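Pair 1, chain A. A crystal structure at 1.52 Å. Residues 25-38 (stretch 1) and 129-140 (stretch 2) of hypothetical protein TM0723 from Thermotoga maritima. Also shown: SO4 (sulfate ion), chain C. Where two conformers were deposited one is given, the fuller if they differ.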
# COMPACT_ATOMS: atom_id res chain seq x y z
N LYS A 25 3.31 -8.98 -23.89
CA LYS A 25 3.75 -8.70 -25.24
C LYS A 25 4.52 -7.37 -25.31
O LYS A 25 5.48 -7.23 -26.09
CB LYS A 25 2.54 -8.65 -26.18
CG LYS A 25 2.89 -8.27 -27.62
CD LYS A 25 1.69 -8.41 -28.54
CE LYS A 25 1.99 -7.82 -29.91
NZ LYS A 25 1.10 -8.39 -30.97
N ARG A 26 4.10 -6.41 -24.50
CA ARG A 26 4.69 -5.08 -24.52
C ARG A 26 5.28 -4.72 -23.16
O ARG A 26 5.12 -5.42 -22.17
CB ARG A 26 3.63 -4.06 -24.91
CG ARG A 26 2.86 -4.43 -26.20
CD ARG A 26 1.91 -3.33 -26.67
NE ARG A 26 1.38 -3.61 -28.02
CZ ARG A 26 0.33 -4.39 -28.29
NH1 ARG A 26 -0.34 -5.01 -27.33
NH2 ARG A 26 -0.06 -4.55 -29.55
N ARG A 27 5.97 -3.60 -23.12
CA ARG A 27 6.65 -3.15 -21.91
C ARG A 27 5.69 -2.93 -20.73
O ARG A 27 6.01 -3.29 -19.59
CB ARG A 27 7.39 -1.83 -22.20
CG ARG A 27 8.27 -1.35 -21.07
CD ARG A 27 8.87 -0.02 -21.43
NE ARG A 27 9.60 0.58 -20.32
CZ ARG A 27 10.92 0.52 -20.18
NH1 ARG A 27 11.66 -0.12 -21.07
NH2 ARG A 27 11.50 1.12 -19.14
N ARG A 28 4.57 -2.27 -21.04
CA ARG A 28 3.57 -1.96 -20.02
C ARG A 28 2.22 -2.55 -20.42
O ARG A 28 1.83 -2.49 -21.59
CB ARG A 28 3.44 -0.45 -19.82
CG ARG A 28 4.73 0.23 -19.39
CD ARG A 28 4.51 1.60 -18.76
NE ARG A 28 4.24 2.62 -19.77
CZ ARG A 28 5.18 3.23 -20.49
NH1 ARG A 28 6.46 2.94 -20.33
NH2 ARG A 28 4.83 4.14 -21.39
N GLU A 29 1.50 -3.05 -19.42
CA GLU A 29 0.20 -3.68 -19.61
C GLU A 29 -0.52 -3.83 -18.29
O GLU A 29 0.14 -4.06 -17.29
CB GLU A 29 0.35 -5.07 -20.27
CG GLU A 29 -1.00 -5.68 -20.65
CD GLU A 29 -0.92 -7.01 -21.39
OE1 GLU A 29 0.19 -7.45 -21.74
OE2 GLU A 29 -2.02 -7.59 -21.63
N PHE A 30 -1.84 -3.67 -18.28
CA PHE A 30 -2.66 -4.03 -17.13
C PHE A 30 -3.42 -5.31 -17.48
O PHE A 30 -4.03 -5.39 -18.55
CB PHE A 30 -3.65 -2.92 -16.79
CG PHE A 30 -2.99 -1.61 -16.47
CD1 PHE A 30 -2.22 -1.46 -15.33
CD2 PHE A 30 -3.14 -0.51 -17.31
CE1 PHE A 30 -1.62 -0.24 -15.04
CE2 PHE A 30 -2.53 0.70 -17.02
CZ PHE A 30 -1.78 0.84 -15.89
N ILE A 31 -3.37 -6.28 -16.59
CA ILE A 31 -4.05 -7.55 -16.79
C ILE A 31 -5.00 -7.82 -15.63
O ILE A 31 -4.58 -7.82 -14.50
CB ILE A 31 -3.04 -8.69 -16.92
CG1 ILE A 31 -2.13 -8.45 -18.13
CG2 ILE A 31 -3.76 -10.05 -17.05
CD1 ILE A 31 -1.06 -9.46 -18.31
N ASN A 32 -6.28 -8.02 -15.93
CA ASN A 32 -7.27 -8.35 -14.90
C ASN A 32 -7.03 -9.79 -14.44
O ASN A 32 -7.17 -10.74 -15.20
CB ASN A 32 -8.70 -8.15 -15.41
CG ASN A 32 -9.72 -8.26 -14.34
OD1 ASN A 32 -9.51 -8.95 -13.34
ND2 ASN A 32 -10.86 -7.60 -14.54
N ILE A 33 -6.64 -9.95 -13.17
CA ILE A 33 -6.34 -11.27 -12.60
C ILE A 33 -7.41 -11.75 -11.59
O ILE A 33 -7.26 -12.79 -10.94
CB ILE A 33 -4.93 -11.33 -11.93
CG1 ILE A 33 -4.79 -10.38 -10.75
CG2 ILE A 33 -3.91 -11.09 -13.02
CD1 ILE A 33 -3.43 -10.56 -10.04
N THR A 34 -8.51 -11.00 -11.48
CA THR A 34 -9.54 -11.36 -10.55
C THR A 34 -10.01 -12.80 -10.67
O THR A 34 -10.11 -13.49 -9.64
CB THR A 34 -10.75 -10.40 -10.62
OG1 THR A 34 -10.32 -9.04 -10.74
CG2 THR A 34 -11.61 -10.56 -9.39
N PRO A 35 -10.30 -13.28 -11.89
CA PRO A 35 -10.75 -14.67 -11.98
C PRO A 35 -9.73 -15.72 -11.52
O PRO A 35 -10.12 -16.79 -11.05
CB PRO A 35 -11.08 -14.84 -13.45
CG PRO A 35 -11.27 -13.45 -13.97
CD PRO A 35 -10.33 -12.61 -13.19
N LEU A 36 -8.45 -15.42 -11.65
CA LEU A 36 -7.41 -16.32 -11.19
C LEU A 36 -7.42 -16.40 -9.67
O LEU A 36 -7.39 -17.48 -9.09
CB LEU A 36 -6.04 -15.86 -11.72
CG LEU A 36 -5.91 -15.76 -13.24
CD1 LEU A 36 -4.54 -15.23 -13.58
CD2 LEU A 36 -6.17 -17.05 -13.93
N LEU A 37 -7.49 -15.24 -9.02
CA LEU A 37 -7.61 -15.17 -7.56
C LEU A 37 -8.87 -15.88 -7.03
O LEU A 37 -8.82 -16.59 -6.03
CB LEU A 37 -7.54 -13.71 -7.08
CG LEU A 37 -6.12 -13.20 -6.80
CD1 LEU A 37 -5.24 -13.24 -7.99
CD2 LEU A 37 -6.24 -11.78 -6.27
N GLU A 38 -9.98 -15.75 -7.74
CA GLU A 38 -11.20 -16.46 -7.38
C GLU A 38 -10.95 -17.98 -7.35
O GLU A 38 -11.42 -18.67 -6.43
CB GLU A 38 -12.31 -16.11 -8.37
CG GLU A 38 -12.81 -14.68 -8.19
CD GLU A 38 -13.85 -14.26 -9.21
OE1 GLU A 38 -13.81 -14.72 -10.37
OE2 GLU A 38 -14.69 -13.42 -8.85
N GLU A 129 -14.64 -3.50 -7.51
CA GLU A 129 -13.27 -3.91 -7.28
C GLU A 129 -12.84 -5.03 -8.21
O GLU A 129 -13.45 -6.09 -8.23
CB GLU A 129 -13.04 -4.35 -5.84
CG GLU A 129 -13.19 -3.26 -4.81
CD GLU A 129 -12.68 -3.68 -3.45
OE1 GLU A 129 -13.46 -4.30 -2.70
OE2 GLU A 129 -11.50 -3.43 -3.13
N GLN A 130 -11.79 -4.76 -8.97
CA GLN A 130 -11.14 -5.79 -9.77
C GLN A 130 -9.65 -5.75 -9.51
O GLN A 130 -9.08 -4.68 -9.33
CB GLN A 130 -11.41 -5.57 -11.25
CG GLN A 130 -12.86 -5.75 -11.68
CD GLN A 130 -13.29 -7.19 -11.77
OE1 GLN A 130 -12.85 -7.93 -12.63
NE2 GLN A 130 -14.10 -7.61 -10.82
N VAL A 131 -9.01 -6.91 -9.50
CA VAL A 131 -7.59 -7.00 -9.19
C VAL A 131 -6.81 -7.10 -10.50
O VAL A 131 -7.14 -7.87 -11.40
CB VAL A 131 -7.27 -8.25 -8.35
CG1 VAL A 131 -5.82 -8.18 -7.85
CG2 VAL A 131 -8.22 -8.40 -7.16
N PHE A 132 -5.76 -6.28 -10.57
CA PHE A 132 -4.87 -6.17 -11.72
C PHE A 132 -3.43 -6.45 -11.40
O PHE A 132 -2.92 -6.08 -10.33
CB PHE A 132 -4.96 -4.76 -12.32
CG PHE A 132 -6.26 -4.50 -12.98
CD1 PHE A 132 -7.34 -3.98 -12.26
CD2 PHE A 132 -6.44 -4.85 -14.29
CE1 PHE A 132 -8.57 -3.79 -12.87
CE2 PHE A 132 -7.69 -4.68 -14.89
CZ PHE A 132 -8.74 -4.15 -14.16
N TYR A 133 -2.78 -7.08 -12.37
CA TYR A 133 -1.34 -7.08 -12.49
C TYR A 133 -0.99 -5.89 -13.35
O TYR A 133 -1.49 -5.76 -14.47
CB TYR A 133 -0.82 -8.37 -13.15
CG TYR A 133 0.68 -8.43 -13.28
CD1 TYR A 133 1.49 -8.28 -12.17
CD2 TYR A 133 1.28 -8.58 -14.53
CE1 TYR A 133 2.87 -8.32 -12.28
CE2 TYR A 133 2.67 -8.64 -14.66
CZ TYR A 133 3.45 -8.49 -13.52
OH TYR A 133 4.81 -8.52 -13.62
N GLY A 134 -0.15 -5.01 -12.81
CA GLY A 134 0.34 -3.86 -13.52
C GLY A 134 1.78 -4.08 -13.91
O GLY A 134 2.70 -3.99 -13.07
N GLU A 135 2.00 -4.42 -15.16
CA GLU A 135 3.34 -4.64 -15.67
C GLU A 135 3.94 -3.33 -16.16
O GLU A 135 3.35 -2.68 -17.00
CB GLU A 135 3.29 -5.64 -16.84
CG GLU A 135 4.66 -5.97 -17.42
CD GLU A 135 5.56 -6.57 -16.38
OE1 GLU A 135 5.48 -7.81 -16.16
OE2 GLU A 135 6.33 -5.80 -15.78
N PHE A 136 5.12 -2.95 -15.64
CA PHE A 136 5.81 -1.75 -16.10
C PHE A 136 7.14 -2.02 -16.79
O PHE A 136 7.76 -1.10 -17.29
CB PHE A 136 5.94 -0.75 -14.95
CG PHE A 136 4.61 -0.39 -14.35
CD1 PHE A 136 3.65 0.21 -15.14
CD2 PHE A 136 4.28 -0.71 -13.05
CE1 PHE A 136 2.40 0.50 -14.63
CE2 PHE A 136 3.04 -0.41 -12.55
CZ PHE A 136 2.10 0.20 -13.36
N ASP A 137 7.59 -3.28 -16.77
CA ASP A 137 8.82 -3.66 -17.48
C ASP A 137 8.72 -5.13 -17.91
O ASP A 137 9.41 -6.02 -17.39
CB ASP A 137 10.05 -3.42 -16.59
CG ASP A 137 11.36 -3.81 -17.29
OD1 ASP A 137 11.46 -3.60 -18.53
OD2 ASP A 137 12.27 -4.35 -16.61
N GLY A 138 7.83 -5.35 -18.86
CA GLY A 138 7.43 -6.70 -19.27
C GLY A 138 8.26 -7.30 -20.39
O GLY A 138 9.44 -7.02 -20.51
N MET A 139 7.63 -8.16 -21.18
CA MET A 139 8.32 -8.92 -22.23
C MET A 139 9.37 -9.87 -21.67
O MET A 139 10.36 -10.18 -22.33
CB MET A 139 8.93 -8.00 -23.30
CG MET A 139 7.91 -7.05 -23.84
SD MET A 139 8.51 -5.95 -25.15
CE MET A 139 9.83 -5.09 -24.35
N ARG A 140 9.14 -10.34 -20.45
CA ARG A 140 9.98 -11.35 -19.82
C ARG A 140 9.11 -12.01 -18.76
O ARG A 140 8.14 -11.40 -18.31
CB ARG A 140 11.23 -10.73 -19.22
CG ARG A 140 10.97 -9.65 -18.19
CD ARG A 140 12.28 -9.04 -17.72
NE ARG A 140 12.12 -7.85 -16.89
CZ ARG A 140 12.18 -7.82 -15.57
NH1 ARG A 140 12.38 -8.93 -14.87
NH2 ARG A 140 12.01 -6.68 -14.93
S SO4 C . 12.77 -7.24 -11.28
O1 SO4 C . 13.00 -8.45 -12.06
O2 SO4 C . 13.99 -6.47 -11.13
O3 SO4 C . 12.33 -7.60 -9.91
O4 SO4 C . 11.74 -6.51 -11.95
O HOH W 1 7.84 1.47 -18.20

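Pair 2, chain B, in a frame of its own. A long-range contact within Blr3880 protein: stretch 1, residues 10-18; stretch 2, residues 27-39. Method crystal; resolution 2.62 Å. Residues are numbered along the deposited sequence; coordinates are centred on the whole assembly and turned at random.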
# COMPACT_ATOMS: atom_id res chain seq x y z
N GLY B 10 -20.73 22.45 6.69
CA GLY B 10 -20.47 21.50 5.62
C GLY B 10 -20.94 20.10 5.99
O GLY B 10 -21.64 19.92 6.99
N THR B 11 -20.55 19.12 5.17
CA THR B 11 -20.91 17.72 5.42
C THR B 11 -19.99 17.10 6.49
O THR B 11 -18.77 17.05 6.32
CB THR B 11 -20.78 16.90 4.13
OG1 THR B 11 -21.58 17.50 3.10
CG2 THR B 11 -21.24 15.47 4.36
N PHE B 12 -20.59 16.64 7.58
CA PHE B 12 -19.86 16.04 8.69
C PHE B 12 -20.11 14.54 8.87
O PHE B 12 -21.23 14.06 8.66
CB PHE B 12 -20.23 16.75 9.99
CG PHE B 12 -19.64 18.11 10.13
CD1 PHE B 12 -18.35 18.27 10.62
CD2 PHE B 12 -20.36 19.25 9.79
CE1 PHE B 12 -17.79 19.54 10.78
CE2 PHE B 12 -19.81 20.53 9.94
CZ PHE B 12 -18.52 20.67 10.43
N PHE B 13 -19.08 13.82 9.30
CA PHE B 13 -19.17 12.38 9.54
C PHE B 13 -18.26 12.00 10.71
O PHE B 13 -17.04 12.14 10.63
CB PHE B 13 -18.72 11.61 8.29
CG PHE B 13 -18.98 10.12 8.35
CD1 PHE B 13 -20.10 9.56 7.72
CD2 PHE B 13 -18.11 9.26 9.02
CE1 PHE B 13 -20.34 8.18 7.77
CE2 PHE B 13 -18.35 7.89 9.07
CZ PHE B 13 -19.47 7.35 8.44
N ASP B 14 -18.84 11.52 11.80
CA ASP B 14 -18.04 11.11 12.95
C ASP B 14 -18.71 9.96 13.68
O ASP B 14 -19.77 9.49 13.27
CB ASP B 14 -17.76 12.31 13.87
CG ASP B 14 -19.00 12.84 14.57
OD1 ASP B 14 -20.08 12.88 13.94
OD2 ASP B 14 -18.88 13.23 15.75
N PHE B 15 -18.11 9.50 14.77
CA PHE B 15 -18.67 8.37 15.50
C PHE B 15 -19.12 8.67 16.92
O PHE B 15 -18.58 9.56 17.58
CB PHE B 15 -17.64 7.24 15.52
CG PHE B 15 -17.33 6.69 14.17
CD1 PHE B 15 -18.08 5.66 13.63
CD2 PHE B 15 -16.30 7.22 13.40
CE1 PHE B 15 -17.82 5.16 12.36
CE2 PHE B 15 -16.03 6.72 12.12
CZ PHE B 15 -16.79 5.69 11.60
N VAL B 16 -20.11 7.92 17.38
CA VAL B 16 -20.64 8.07 18.73
C VAL B 16 -20.53 6.76 19.49
O VAL B 16 -20.83 6.69 20.68
CB VAL B 16 -22.12 8.50 18.70
CG1 VAL B 16 -22.25 9.93 18.23
CG2 VAL B 16 -22.91 7.57 17.79
N ASP B 17 -20.09 5.71 18.79
CA ASP B 17 -19.93 4.40 19.39
C ASP B 17 -18.99 3.55 18.54
O ASP B 17 -18.56 3.96 17.46
CB ASP B 17 -21.29 3.71 19.50
CG ASP B 17 -21.31 2.61 20.56
OD1 ASP B 17 -20.26 2.35 21.20
OD2 ASP B 17 -22.39 2.02 20.75
N ASP B 18 -18.69 2.35 19.03
CA ASP B 18 -17.81 1.41 18.35
C ASP B 18 -18.58 0.59 17.31
O ASP B 18 -19.54 -0.10 17.64
CB ASP B 18 -17.20 0.47 19.40
CG ASP B 18 -16.33 -0.60 18.79
OD1 ASP B 18 -16.29 -0.69 17.54
OD2 ASP B 18 -15.70 -1.36 19.56
N GLN B 27 -24.01 1.45 10.88
CA GLN B 27 -24.47 2.82 10.68
C GLN B 27 -24.81 3.46 12.02
O GLN B 27 -24.62 4.66 12.22
CB GLN B 27 -25.71 2.86 9.79
CG GLN B 27 -25.58 2.14 8.46
CD GLN B 27 -25.62 0.61 8.58
OE1 GLN B 27 -24.58 -0.05 8.80
NE2 GLN B 27 -26.82 0.04 8.45
N ALA B 28 -25.33 2.65 12.93
CA ALA B 28 -25.72 3.09 14.25
C ALA B 28 -24.56 3.65 15.07
O ALA B 28 -24.78 4.32 16.08
CB ALA B 28 -26.36 1.94 15.00
N ALA B 29 -23.33 3.37 14.66
CA ALA B 29 -22.18 3.86 15.41
C ALA B 29 -21.73 5.20 14.84
O ALA B 29 -21.02 5.96 15.51
CB ALA B 29 -21.04 2.85 15.36
N ALA B 30 -22.16 5.50 13.62
CA ALA B 30 -21.81 6.74 12.94
C ALA B 30 -22.84 7.85 13.13
O ALA B 30 -23.98 7.60 13.54
CB ALA B 30 -21.60 6.47 11.45
N ARG B 31 -22.43 9.07 12.82
CA ARG B 31 -23.27 10.25 12.93
C ARG B 31 -23.02 11.07 11.67
O ARG B 31 -21.90 11.51 11.41
CB ARG B 31 -22.89 11.07 14.16
CG ARG B 31 -23.70 12.33 14.36
CD ARG B 31 -22.94 13.31 15.23
NE ARG B 31 -23.09 13.08 16.66
CZ ARG B 31 -22.18 13.44 17.56
NH1 ARG B 31 -21.06 14.03 17.18
NH2 ARG B 31 -22.40 13.23 18.85
N PHE B 32 -24.06 11.26 10.87
CA PHE B 32 -23.91 11.99 9.63
C PHE B 32 -24.79 13.23 9.52
O PHE B 32 -25.97 13.20 9.87
CB PHE B 32 -24.22 11.05 8.47
CG PHE B 32 -24.24 11.72 7.14
CD1 PHE B 32 -23.05 12.13 6.54
CD2 PHE B 32 -25.43 11.90 6.46
CE1 PHE B 32 -23.05 12.72 5.27
CE2 PHE B 32 -25.45 12.49 5.19
CZ PHE B 32 -24.26 12.90 4.59
N HIS B 33 -24.20 14.32 9.04
CA HIS B 33 -24.90 15.58 8.83
C HIS B 33 -24.55 16.04 7.43
O HIS B 33 -23.43 16.46 7.19
CB HIS B 33 -24.43 16.64 9.82
CG HIS B 33 -25.00 16.48 11.20
ND1 HIS B 33 -26.36 16.50 11.45
CD2 HIS B 33 -24.40 16.28 12.40
CE1 HIS B 33 -26.57 16.32 12.74
NE2 HIS B 33 -25.40 16.19 13.34
N GLN B 34 -25.50 15.94 6.49
CA GLN B 34 -25.22 16.37 5.13
C GLN B 34 -24.89 17.86 5.11
O GLN B 34 -24.04 18.30 4.33
CB GLN B 34 -26.41 16.12 4.21
CG GLN B 34 -26.12 16.54 2.79
CD GLN B 34 -27.30 16.31 1.85
OE1 GLN B 34 -27.87 15.21 1.79
NE2 GLN B 34 -27.65 17.35 1.09
N ASP B 35 -25.57 18.62 5.96
CA ASP B 35 -25.36 20.06 6.08
C ASP B 35 -25.41 20.46 7.55
O ASP B 35 -26.47 20.83 8.06
CB ASP B 35 -26.42 20.82 5.28
CG ASP B 35 -26.30 22.33 5.43
OD1 ASP B 35 -25.16 22.85 5.38
OD2 ASP B 35 -27.34 23.01 5.58
N GLY B 36 -24.28 20.38 8.23
CA GLY B 36 -24.26 20.71 9.64
C GLY B 36 -23.40 21.91 9.98
O GLY B 36 -22.67 22.43 9.13
N LEU B 37 -23.48 22.34 11.23
CA LEU B 37 -22.71 23.48 11.69
C LEU B 37 -22.07 23.19 13.04
O LEU B 37 -22.71 22.71 13.97
CB LEU B 37 -23.62 24.71 11.81
CG LEU B 37 -23.02 25.99 12.39
CD1 LEU B 37 -21.91 26.50 11.49
CD2 LEU B 37 -24.11 27.04 12.54
N MSE B 38 -20.79 23.49 13.13
CA MSE B 38 -20.05 23.28 14.36
C MSE B 38 -19.59 24.65 14.85
O MSE B 38 -18.92 25.39 14.12
CB MSE B 38 -18.85 22.37 14.09
CG MSE B 38 -18.01 22.03 15.31
SE MSE B 38 -16.57 20.75 14.84
CE MSE B 38 -15.08 21.99 14.49
N VAL B 39 -19.96 24.99 16.08
CA VAL B 39 -19.61 26.27 16.67
C VAL B 39 -18.45 26.08 17.64
O VAL B 39 -18.62 25.49 18.71
CB VAL B 39 -20.82 26.87 17.43
CG1 VAL B 39 -20.42 28.14 18.14
CG2 VAL B 39 -21.96 27.14 16.45

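Both pairs are two antiparallel strands. The 14 central residues superpose with an RMSD of 0.7 Å. In pair 1, strand 29-32 runs against strand 130-135. In pair 2, strand 11-15 runs against strand 30-33.

The backbone ladder is conserved. Glu29(A) bonds Glu135(A) in both directions, N to O at 3.1 Å and O to N at 2.9 Å. The matching Phe12(B) and His33(B) do the same, N to O at 2.9 Å and O to N at 3.0 Å. Ile31(A) with Tyr133(A) corresponds to Asp14(B) with Arg31(B). Just past the end of the first strand, Ile33(A) N donates to Val131(A) O at 2.8 Å, and Val16(B) N to Ala29(B) O at 2.9 Å.

At the other end, Gly138(A) matches Gly36(B). Gly138(A) N donates to Arg27(A) O at 2.8 Å; Gly36(B) N donates to Gly10(B) O at 3.0 Å. A CB on Gly138(A) would clash with Arg26(A) O. On Gly36(B) it would sit tight against Phe12(B) CD2 and be crowded by His33(B) CB. In pair 2 the register shifts by one between Gly10(B) and Phe12(B), a beta bulge.

Side chains fill the frame differently. On the face of Phe30(A), the opposite residue is Gly134(A). The ring lies against the bare backbone, CD1 to Gly134(A) CA at 3.9 Å, and CE1 reaches Phe136(A) CZ at 4.1 Å. In pair 2 the same positions are Phe13(B) and Phe32(B). Two rings now meet, CD1 to CD1 at 4.1 Å, with Phe32(B) CD1 at the edge of the Phe13(B) ring. At the next pair the aromatic changes strand: Asn32(A) faces Phe132(A), whereas Phe15(B) faces Ala30(B). Asn32(A) CB is 3.7 Å from Phe132(A) CE2; Phe15(B) CE1 is 4.1 Å from Ala30(B) CB.

The other face changes in character. Ile31(A) CB and Tyr133(A) CB make an apolar contact at 4.4 Å. The matching Asp14(B) and Arg31(B) form a salt bridge, OD2 to NH1 at 2.7 Å. Val16(B) CG1 covers one face of that guanidinium, 3.4 Å from Arg31(B) NH2. Its counterpart Ile33(A) also meets the residue at that position, Ile33(A) CG2 to Tyr133(A) CB at 4.1 Å, and packs on Val131(A) as well, Ile33(A) CG1 to Val131(A) CG1 at 3.8 Å.

Beyond this, pair 1 enters a helix. Thr34(A) OG1 accepts from Val131(A) N at 2.8 Å and donates to Asn32(A) OD1 at 2.7 Å. At the matching position, Asp17(B) N makes a weak bond to Ala29(B) O at 3.4 Å.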